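Local coordinates for protein pectate lyase 1 (Juniperus ashei, PDB 1PXZ) that cleaves (1->4)-alpha-D-galacturonan by elimination with low, calcium-linked pectate lyase activity, and is the major allergen of cedar pollen, at residues Asp11-Trp14 and Asp15-Arg18; Ile185-Ser188 and Asn189-Phe192; Tyr85-Gly88 and His89-Ile92; Pro271-Ser274 and Tyr275-Glu278. All coordinates share one frame; numbering follows the deposited sequence.

The four contacts are local turns and corners met in the chain order 1, 3, 2, 4. Interactions 3 and 2, with centres about 17 Å apart, are buried corners in the coils of the parallel beta-helix of a polysaccharide lyase of family 1: residues 85-92 lead from strand 84-85 into strand 90-93, and residues 185-192 lie on the broken strand 185-195, a member of the same set of parallel strands as 90-93. Interaction 4, its centre about 41 Å from that of interaction 3, is a surface connection between strands 267-269 and 280-282 of the same beta-helix. Interaction 1 lies in the loop leading into strand 39-43, its nearest atoms about 7 Å from interaction 3.

Interaction 1 of 4, residues Asp11-Trp14 and Asp15-Arg18; sequences DSNW and DQNR
W14 and D15 meet through a CH-pi contact: CB of D15 lies over one face of the indole, 4.0 Å from the centroid of the six-membered ring of W14 and displaced toward the rim. With CG of W14 held between its own backbone N and carbonyl carbon (chi1 60°), the ring folds back beneath the following peptide. A broad indole suits this place because it can touch the next residue and still extend to R18. There NH2 of R18 comes to the ring edge, in its plane, 3.9 Å from CZ3 of W14. The guanidinium is turned steeply, 66° between the two planes, and so receives CZ3 over one of its own faces.

The polar side chains lie against one another instead. The amides of N13 and Q16 are almost parallel, 5° apart, with NE2 of Q16 3.6 Å from CG of N13. Water 1 joins N13 to D15, accepting from ND2 of N13 at 2.7 Å and donating to OD1 of D15 at 2.6 Å. These short polar residues suit a surface turn, where solvent can bridge them.

Backbone bonds close the turn. N of Q16 donates to O of N13 at 3.0 Å, making a beta turn with W14 and D15 at its corners, while N of N17 makes weak bonds to the carbonyls of N13 and W14.

The turn belongs to the loop between helix 5-9 and strand 39-43. R18 fastens it to the beta-helix through a salt bridge to D93 and by touching W69 and I71 on strand 68-72, while W14 touches R95.

Interaction 2 of 4, residues Ile185-Ser188 and Asn189-Phe192; sequences ITIS and NNHF
S188 and N189 form the corner at which strand 185-188 ends and the chain turns toward 191-192. N189 has a left-handed backbone conformation (phi 60°, psi 20°), which asparagine tolerates better than most residues other than glycine. The turn brings CB of N189 to 3.0 Å from O of S188, and the two side chains run out together, OG of S188 being 3.9 Å from ND2 of N189. Neither depends on the other for a hydrogen bond: D164 OD1 binds both OG of S188 and ND2 of N189, while W162 NE1 also bonds OG of S188 and N2 ND2 bonds OD1 of N189. Serine suits position 188 because its short hydroxyl can be shared by two partners in this buried place.

I187 faces the interior across the bend. Its CG2 branch, anti to the backbone N, reaches the edge of the F192 ring near the ring plane, 4.0 Å from CZ of F192, and the two side chains cross at about a right angle. A beta-branched isoleucine fits the extended strand while offering separate methyls to the core, where M199 and I176 also touch both I187 and F192.

N190 lies between N166 and N220 of the adjoining coils. Such a row of asparagines, N190 buried between its neighbours, at a two-residue bend with a left-handed member is consistent with the asparagine ladder characteristic of the pectate lyase parallel beta-helix.

Interaction 3 of 4, residues Tyr85-Gly88 and His89-Ile92; sequences YVAG and HKTI
K90 curls back to G88, and its ammonium donates a hydrogen bond from NZ to O of G88 at 3.0 Å. The donor comes in nearly head-on to the carbonyl, with a C=O...N angle of 160°. The lysine chain bends at chi2 (-64°) and again at its end, which returns NZ to the turn instead of sending it along the strand. A second, weak bond runs from the same NZ to O of H89 at 3.5 Å. Beyond the turn, the carbonyls of K66 and R64, just after helix 58-63, bind NZ as well.

Aliphatic contacts line the remainder of the bend. CB of K90 rests 3.9 Å from CG1 of V86, the side chains crossing at a slant, so the lysine stem behaves as a hydrocarbon here. CG2 of V86 meets CD1 of I92 tip to tip at 4.0 Å. A short valine and a longer isoleucine thus span the corner, and I92 continues into the core against F72 and L118. The small A87 leaves room for the ammonium, its CB being 4.0 Å from NZ of K90. O of A87 is buried with no polar partner in the model, and CG of K90 lies 3.2 Å from it.

The left-handed backbone of H89 (phi 56°) turns the corner into strand 90-93, and its ring stacks on H115 of the neighbouring coil. G88, having no side chain, adds no bulk where the lysine folds back to its carbonyl.

A buried ammonium held by several carbonyl oxygens probably stays charged, since those dipoles point their negative ends at it.

Interaction 4 of 4, residues Pro271-Ser274 and Tyr275-Glu278; sequences PSES and YKKE
The ring of Y275 carries E273 on one face: CB of E273 stands 4.1 Å from the ring centroid, displaced toward the rim, in a CH-pi contact, and the flat ring suits the place by offering that face to the CH2 groups of E273. A chi1 of 60° tucks the ring of Y275 back over its own main chain, alongside the glutamate. The carboxylate of E273 is turned steeply to that ring and looks instead to K276, whose extended chain runs beside it.

P271 braces the base of that lysine, its CG 3.6 Å from CB of K276; the rigid proline ring also rests on W248. N of K276 donates to O of E273 at 3.0 Å, from above the carbonyl plane, in keeping with the 3-10 turn here.

The long, flexible chain of K277 folds back across the turn through a bend at chi2 (-66°), and its NZ donates to O of P271 at 2.8 Å, in the carbonyl plane. Water 2 links the same NZ to O of S272, and N305 O is a further partner.

E273 and K276 are oppositely charged but stay apart, OE1 of E273 lying 4.4 Å from NZ of K276. Water 3 bridges them, accepting from NZ of K276 and donating to OE1 of E273, so their attraction is probably softened by solvent, whereas K277 binds main-chain carbonyls directly.

Interaction 1 of 4, residues Asp11-Trp14 and Asp15-Arg18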
loop_
_atom_site.group_PDB
_atom_site.type_symbol
_atom_site.label_atom_id
_atom_site.label_comp_id
_atom_site.label_asym_id
_atom_site.label_seq_id
_atom_site.Cartn_x
_atom_site.Cartn_y
_atom_site.Cartn_z
ATOM N N ASP A 11 23.734 -3.474 -7.870
ATOM C CA ASP A 11 25.000 -4.211 -7.725
ATOM C C ASP A 11 24.871 -5.140 -6.515
ATOM O O ASP A 11 25.707 -5.150 -5.616
ATOM C CB ASP A 11 26.200 -3.295 -7.570
ATOM C CG ASP A 11 26.081 -2.437 -6.326
ATOM O OD1 ASP A 11 24.918 -2.267 -5.894
ATOM O OD2 ASP A 11 27.125 -1.981 -5.815
ATOM N N SER A 12 23.782 -5.894 -6.550
ATOM C CA SER A 12 23.399 -6.828 -5.498
ATOM C C SER A 12 22.606 -7.973 -6.122
ATOM O O SER A 12 21.835 -7.657 -7.026
ATOM C CB SER A 12 22.564 -6.108 -4.437
ATOM O OG SER A 12 22.232 -6.967 -3.357
ATOM N N ASN A 13 22.795 -9.204 -5.675
ATOM C CA ASN A 13 21.909 -10.324 -5.950
ATOM C C ASN A 13 20.977 -10.503 -4.748
ATOM O O ASN A 13 21.484 -10.956 -3.715
ATOM C CB ASN A 13 22.649 -11.635 -6.151
ATOM C CG ASN A 13 23.627 -11.661 -7.301
ATOM O OD1 ASN A 13 24.003 -10.628 -7.868
ATOM N ND2 ASN A 13 24.071 -12.873 -7.649
ATOM N N TRP A 14 19.695 -10.178 -4.851
ATOM C CA TRP A 14 18.869 -10.233 -3.643
ATOM C C TRP A 14 18.866 -11.606 -2.983
ATOM O O TRP A 14 18.693 -11.696 -1.770
ATOM C CB TRP A 14 17.415 -9.833 -3.953
ATOM C CG TRP A 14 16.725 -10.694 -4.973
ATOM C CD1 TRP A 14 16.594 -10.443 -6.312
ATOM C CD2 TRP A 14 16.065 -11.950 -4.737
ATOM N NE1 TRP A 14 15.894 -11.467 -6.920
ATOM C CE2 TRP A 14 15.564 -12.397 -5.970
ATOM C CE3 TRP A 14 15.841 -12.736 -3.606
ATOM C CZ2 TRP A 14 14.862 -13.599 -6.093
ATOM C CZ3 TRP A 14 15.159 -13.928 -3.702
ATOM C CH2 TRP A 14 14.681 -14.333 -4.961
ATOM N N ASP A 15 18.998 -12.673 -3.762
ATOM C CA ASP A 15 18.826 -14.013 -3.142
ATOM C C ASP A 15 19.899 -14.200 -2.082
ATOM O O ASP A 15 19.646 -14.852 -1.070
ATOM C CB ASP A 15 18.838 -15.109 -4.179
ATOM C CG ASP A 15 20.080 -15.320 -5.013
ATOM O OD1 ASP A 15 21.066 -14.559 -4.955
ATOM O OD2 ASP A 15 20.108 -16.308 -5.795
ATOM N N GLN A 16 21.071 -13.614 -2.334
ATOM C CA GLN A 16 22.141 -13.842 -1.343
ATOM C C GLN A 16 22.243 -12.666 -0.384
ATOM O O GLN A 16 23.018 -12.712 0.575
ATOM C CB GLN A 16 23.466 -14.142 -2.056
ATOM C CG GLN A 16 24.047 -12.945 -2.770
ATOM C CD GLN A 16 25.116 -13.318 -3.778
ATOM O OE1 GLN A 16 25.451 -14.485 -3.986
ATOM N NE2 GLN A 16 25.675 -12.287 -4.418
ATOM N N ASN A 17 21.448 -11.615 -0.618
ATOM C CA ASN A 17 21.445 -10.494 0.322
ATOM C C ASN A 17 20.044 -9.916 0.468
ATOM O O ASN A 17 19.789 -8.768 0.110
ATOM C CB ASN A 17 22.432 -9.441 -0.163
ATOM C CG ASN A 17 22.771 -8.363 0.834
ATOM O OD1 ASN A 17 23.600 -7.511 0.482
ATOM N ND2 ASN A 17 22.191 -8.364 2.021
ATOM N N ARG A 18 19.116 -10.714 1.005
ATOM C CA ARG A 18 17.730 -10.239 1.031
ATOM C C ARG A 18 17.596 -8.956 1.839
ATOM O O ARG A 18 16.703 -8.160 1.543
ATOM C CB ARG A 18 16.777 -11.280 1.619
ATOM C CG ARG A 18 16.494 -12.505 0.752
ATOM C CD ARG A 18 15.676 -13.504 1.592
ATOM N NE ARG A 18 15.319 -14.697 0.836
ATOM C CZ ARG A 18 14.225 -14.778 0.085
ATOM N NH1 ARG A 18 13.391 -13.730 0.000
ATOM N NH2 ARG A 18 13.968 -15.905 -0.568
HETATM O O HOH W 1 23.044 -15.117 -6.493
#

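Interaction 2 of 4, residues Ile185-Ser188 and Asn189-Phe192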
loop_
_atom_site.group_PDB
_atom_site.type_symbol
_atom_site.label_atom_id
_atom_site.label_comp_id
_atom_site.label_asym_id
_atom_site.label_seq_id
_atom_site.Cartn_x
_atom_site.Cartn_y
_atom_site.Cartn_z
ATOM N N ILE A 185 4.329 6.258 5.701
ATOM C CA ILE A 185 4.093 5.056 4.893
ATOM C C ILE A 185 4.398 5.283 3.434
ATOM O O ILE A 185 4.080 6.305 2.840
ATOM C CB ILE A 185 2.625 4.629 5.088
ATOM C CG1 ILE A 185 2.433 4.146 6.549
ATOM C CG2 ILE A 185 2.139 3.588 4.104
ATOM C CD1 ILE A 185 0.973 4.167 6.937
ATOM N N THR A 186 5.041 4.286 2.823
ATOM C CA THR A 186 5.253 4.320 1.384
ATOM C C THR A 186 4.555 3.109 0.779
ATOM O O THR A 186 4.678 2.007 1.304
ATOM C CB THR A 186 6.749 4.290 1.029
ATOM O OG1 THR A 186 7.318 5.569 1.373
ATOM C CG2 THR A 186 7.039 4.085 -0.452
ATOM N N ILE A 187 3.852 3.365 -0.306
ATOM C CA ILE A 187 3.185 2.282 -1.045
ATOM C C ILE A 187 3.763 2.331 -2.439
ATOM O O ILE A 187 3.454 3.263 -3.196
ATOM C CB ILE A 187 1.678 2.521 -0.998
ATOM C CG1 ILE A 187 1.120 2.411 0.436
ATOM C CG2 ILE A 187 0.929 1.625 -1.974
ATOM C CD1 ILE A 187 -0.238 3.074 0.610
ATOM N N SER A 188 4.599 1.361 -2.787
ATOM C CA SER A 188 5.405 1.518 -3.998
ATOM C C SER A 188 5.497 0.246 -4.834
ATOM O O SER A 188 5.459 -0.845 -4.260
ATOM C CB SER A 188 6.839 1.950 -3.614
ATOM O OG SER A 188 7.423 1.040 -2.687
ATOM N N ASN A 189 5.642 0.394 -6.154
ATOM C CA ASN A 189 5.958 -0.732 -7.022
ATOM C C ASN A 189 4.886 -1.821 -6.970
ATOM O O ASN A 189 5.226 -2.944 -7.350
ATOM C CB ASN A 189 7.297 -1.378 -6.619
ATOM C CG ASN A 189 8.499 -0.484 -6.868
ATOM O OD1 ASN A 189 8.669 0.017 -7.980
ATOM N ND2 ASN A 189 9.346 -0.302 -5.844
ATOM N N ASN A 190 3.675 -1.544 -6.529
ATOM C CA ASN A 190 2.639 -2.573 -6.498
ATOM C C ASN A 190 1.846 -2.641 -7.803
ATOM O O ASN A 190 1.828 -1.656 -8.534
ATOM C CB ASN A 190 1.630 -2.265 -5.398
ATOM C CG ASN A 190 2.313 -2.152 -4.039
ATOM O OD1 ASN A 190 2.423 -1.057 -3.474
ATOM N ND2 ASN A 190 2.749 -3.299 -3.542
ATOM N N HIS A 191 1.185 -3.766 -8.064
ATOM C CA HIS A 191 0.274 -3.846 -9.216
ATOM C C HIS A 191 -1.132 -4.033 -8.655
ATOM O O HIS A 191 -1.351 -5.055 -8.009
ATOM C CB HIS A 191 0.679 -4.965 -10.157
ATOM C CG HIS A 191 -0.172 -5.108 -11.382
ATOM N ND1 HIS A 191 -0.199 -6.268 -12.138
ATOM C CD2 HIS A 191 -1.024 -4.234 -11.983
ATOM C CE1 HIS A 191 -1.040 -6.102 -13.151
ATOM N NE2 HIS A 191 -1.554 -4.875 -13.087
ATOM N N PHE A 192 -2.019 -3.069 -8.833
ATOM C CA PHE A 192 -3.401 -3.155 -8.367
ATOM C C PHE A 192 -4.296 -3.445 -9.562
ATOM O O PHE A 192 -4.200 -2.693 -10.550
ATOM C CB PHE A 192 -3.865 -1.851 -7.722
ATOM C CG PHE A 192 -3.049 -1.349 -6.558
ATOM C CD1 PHE A 192 -1.938 -0.549 -6.812
ATOM C CD2 PHE A 192 -3.381 -1.673 -5.258
ATOM C CE1 PHE A 192 -1.166 -0.076 -5.766
ATOM C CE2 PHE A 192 -2.624 -1.192 -4.197
ATOM C CZ PHE A 192 -1.517 -0.402 -4.463
#

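Interaction 3 of 4, residues Tyr85-Gly88 and His89-Ile92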
loop_
_atom_site.group_PDB
_atom_site.type_symbol
_atom_site.label_atom_id
_atom_site.label_comp_id
_atom_site.label_asym_id
_atom_site.label_seq_id
_atom_site.Cartn_x
_atom_site.Cartn_y
_atom_site.Cartn_z
ATOM N N TYR A 85 -2.845 -10.688 12.269
ATOM C CA TYR A 85 -2.198 -9.493 12.792
ATOM C C TYR A 85 -0.686 -9.675 12.753
ATOM O O TYR A 85 -0.163 -10.659 13.282
ATOM C CB TYR A 85 -2.690 -9.235 14.215
ATOM C CG TYR A 85 -4.076 -8.645 14.152
ATOM C CD1 TYR A 85 -4.225 -7.273 14.015
ATOM C CD2 TYR A 85 -5.186 -9.472 14.223
ATOM C CE1 TYR A 85 -5.483 -6.709 13.952
ATOM C CE2 TYR A 85 -6.446 -8.905 14.158
ATOM C CZ TYR A 85 -6.583 -7.541 14.025
ATOM O OH TYR A 85 -7.843 -6.982 13.963
ATOM N N VAL A 86 -0.014 -8.737 12.106
ATOM C CA VAL A 86 1.424 -8.782 11.894
ATOM C C VAL A 86 2.105 -7.864 12.911
ATOM O O VAL A 86 1.838 -6.651 12.952
ATOM C CB VAL A 86 1.840 -8.366 10.473
ATOM C CG1 VAL A 86 3.370 -8.393 10.349
ATOM C CG2 VAL A 86 1.247 -9.252 9.381
ATOM N N ALA A 87 2.982 -8.383 13.750
ATOM C CA ALA A 87 3.648 -7.587 14.778
ATOM C C ALA A 87 4.618 -6.579 14.191
ATOM O O ALA A 87 4.975 -6.573 13.007
ATOM C CB ALA A 87 4.347 -8.564 15.736
ATOM N N GLY A 88 5.149 -5.658 14.998
ATOM C CA GLY A 88 6.120 -4.715 14.421
ATOM C C GLY A 88 7.479 -5.364 14.204
ATOM O O GLY A 88 7.697 -6.480 14.698
ATOM N N HIS A 89 8.365 -4.688 13.485
ATOM C CA HIS A 89 9.701 -5.180 13.160
ATOM C C HIS A 89 9.618 -6.519 12.451
ATOM O O HIS A 89 10.207 -7.532 12.814
ATOM C CB HIS A 89 10.559 -5.276 14.438
ATOM C CG HIS A 89 10.833 -3.864 14.908
ATOM N ND1 HIS A 89 10.075 -3.215 15.836
ATOM C CD2 HIS A 89 11.786 -2.995 14.496
ATOM C CE1 HIS A 89 10.557 -1.991 16.015
ATOM N NE2 HIS A 89 11.589 -1.843 15.216
ATOM N N LYS A 90 8.807 -6.528 11.387
ATOM C CA LYS A 90 8.666 -7.746 10.602
ATOM C C LYS A 90 8.823 -7.394 9.121
ATOM O O LYS A 90 8.354 -6.314 8.764
ATOM C CB LYS A 90 7.293 -8.399 10.764
ATOM C CG LYS A 90 6.960 -8.935 12.150
ATOM C CD LYS A 90 7.897 -10.064 12.538
ATOM C CE LYS A 90 7.643 -10.504 13.978
ATOM N NZ LYS A 90 8.176 -9.448 14.908
ATOM N N THR A 91 9.420 -8.269 8.335
ATOM C CA THR A 91 9.340 -8.240 6.877
ATOM C C THR A 91 8.641 -9.528 6.452
ATOM O O THR A 91 9.008 -10.586 6.971
ATOM C CB THR A 91 10.713 -8.153 6.204
ATOM O OG1 THR A 91 11.280 -6.891 6.598
ATOM C CG2 THR A 91 10.590 -8.190 4.689
ATOM N N ILE A 92 7.653 -9.407 5.582
ATOM C CA ILE A 92 7.174 -10.652 4.917
ATOM C C ILE A 92 7.648 -10.516 3.483
ATOM O O ILE A 92 7.217 -9.598 2.788
ATOM C CB ILE A 92 5.674 -10.822 5.101
ATOM C CG1 ILE A 92 5.283 -10.692 6.590
ATOM C CG2 ILE A 92 5.182 -12.121 4.477
ATOM C CD1 ILE A 92 3.795 -10.929 6.837
#

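Interaction 4 of 4, residues Pro271-Ser274 and Tyr275-Glu278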
loop_
_atom_site.group_PDB
_atom_site.type_symbol
_atom_site.label_atom_id
_atom_site.label_comp_id
_atom_site.label_asym_id
_atom_site.label_seq_id
_atom_site.Cartn_x
_atom_site.Cartn_y
_atom_site.Cartn_z
ATOM N N PRO A 271 -10.769 6.464 -19.690
ATOM C CA PRO A 271 -11.706 5.594 -20.418
ATOM C C PRO A 271 -12.300 6.392 -21.579
ATOM O O PRO A 271 -12.030 7.590 -21.704
ATOM C CB PRO A 271 -12.822 5.282 -19.440
ATOM C CG PRO A 271 -12.469 5.933 -18.164
ATOM C CD PRO A 271 -11.241 6.784 -18.347
ATOM N N SER A 272 -13.104 5.686 -22.358
ATOM C CA SER A 272 -13.727 6.342 -23.505
ATOM C C SER A 272 -14.846 7.290 -23.157
ATOM O O SER A 272 -15.085 8.247 -23.916
ATOM C CB SER A 272 -14.301 5.216 -24.407
ATOM O OG SER A 272 -13.183 4.580 -25.030
ATOM N N GLU A 273 -15.554 7.038 -22.064
ATOM C CA GLU A 273 -16.755 7.820 -21.771
ATOM C C GLU A 273 -16.434 9.269 -21.398
ATOM O O GLU A 273 -15.521 9.518 -20.616
ATOM C CB GLU A 273 -17.560 7.208 -20.619
ATOM C CG GLU A 273 -18.091 5.801 -20.805
ATOM C CD GLU A 273 -17.099 4.666 -20.925
ATOM O OE1 GLU A 273 -15.906 4.769 -20.565
ATOM O OE2 GLU A 273 -17.482 3.575 -21.424
ATOM N N SER A 274 -17.215 10.195 -21.946
ATOM C CA SER A 274 -17.122 11.611 -21.626
ATOM C C SER A 274 -17.132 11.923 -20.140
ATOM O O SER A 274 -16.354 12.737 -19.617
ATOM C CB SER A 274 -18.335 12.343 -22.266
ATOM O OG SER A 274 -18.251 13.736 -21.999
ATOM N N TYR A 275 -18.053 11.267 -19.424
ATOM C CA TYR A 275 -18.237 11.593 -18.009
ATOM C C TYR A 275 -17.213 10.867 -17.143
ATOM O O TYR A 275 -17.314 10.889 -15.914
ATOM C CB TYR A 275 -19.669 11.271 -17.564
ATOM C CG TYR A 275 -20.035 9.808 -17.745
ATOM C CD1 TYR A 275 -20.533 9.362 -18.967
ATOM C CD2 TYR A 275 -19.884 8.888 -16.708
ATOM C CE1 TYR A 275 -20.869 8.033 -19.148
ATOM C CE2 TYR A 275 -20.222 7.557 -16.895
ATOM C CZ TYR A 275 -20.712 7.140 -18.112
ATOM O OH TYR A 275 -21.055 5.815 -18.300
ATOM N N LYS A 276 -16.214 10.227 -17.738
ATOM C CA LYS A 276 -15.181 9.586 -16.921
ATOM C C LYS A 276 -13.805 10.147 -17.226
ATOM O O LYS A 276 -12.803 9.591 -16.771
ATOM C CB LYS A 276 -15.141 8.073 -17.172
ATOM C CG LYS A 276 -16.423 7.324 -16.819
ATOM C CD LYS A 276 -16.245 5.820 -16.995
ATOM C CE LYS A 276 -17.550 5.095 -16.701
ATOM N NZ LYS A 276 -17.364 3.625 -16.545
ATOM N N LYS A 277 -13.701 11.225 -18.008
ATOM C CA LYS A 277 -12.407 11.736 -18.428
ATOM C C LYS A 277 -11.639 12.389 -17.284
ATOM O O LYS A 277 -10.410 12.451 -17.322
ATOM C CB LYS A 277 -12.594 12.810 -19.532
ATOM C CG LYS A 277 -13.204 12.227 -20.812
ATOM C CD LYS A 277 -12.287 11.227 -21.497
ATOM C CE LYS A 277 -12.802 10.806 -22.878
ATOM N NZ LYS A 277 -11.943 9.718 -23.454
ATOM N N GLU A 278 -12.350 12.875 -16.275
ATOM C CA GLU A 278 -11.698 13.608 -15.196
ATOM C C GLU A 278 -10.966 12.656 -14.240
ATOM O O GLU A 278 -11.541 11.694 -13.739
ATOM C CB GLU A 278 -12.679 14.466 -14.375
ATOM C CG GLU A 278 -11.857 15.421 -13.503
ATOM C CD GLU A 278 -12.697 16.314 -12.625
ATOM O OE1 GLU A 278 -13.892 16.481 -12.950
ATOM O OE2 GLU A 278 -12.159 16.845 -11.618
HETATM O O HOH W 2 -13.161 8.958 -25.937
HETATM O O HOH W 3 -15.480 2.706 -18.847
HETATM O O HOH W 4 -15.177 13.970 -17.280
#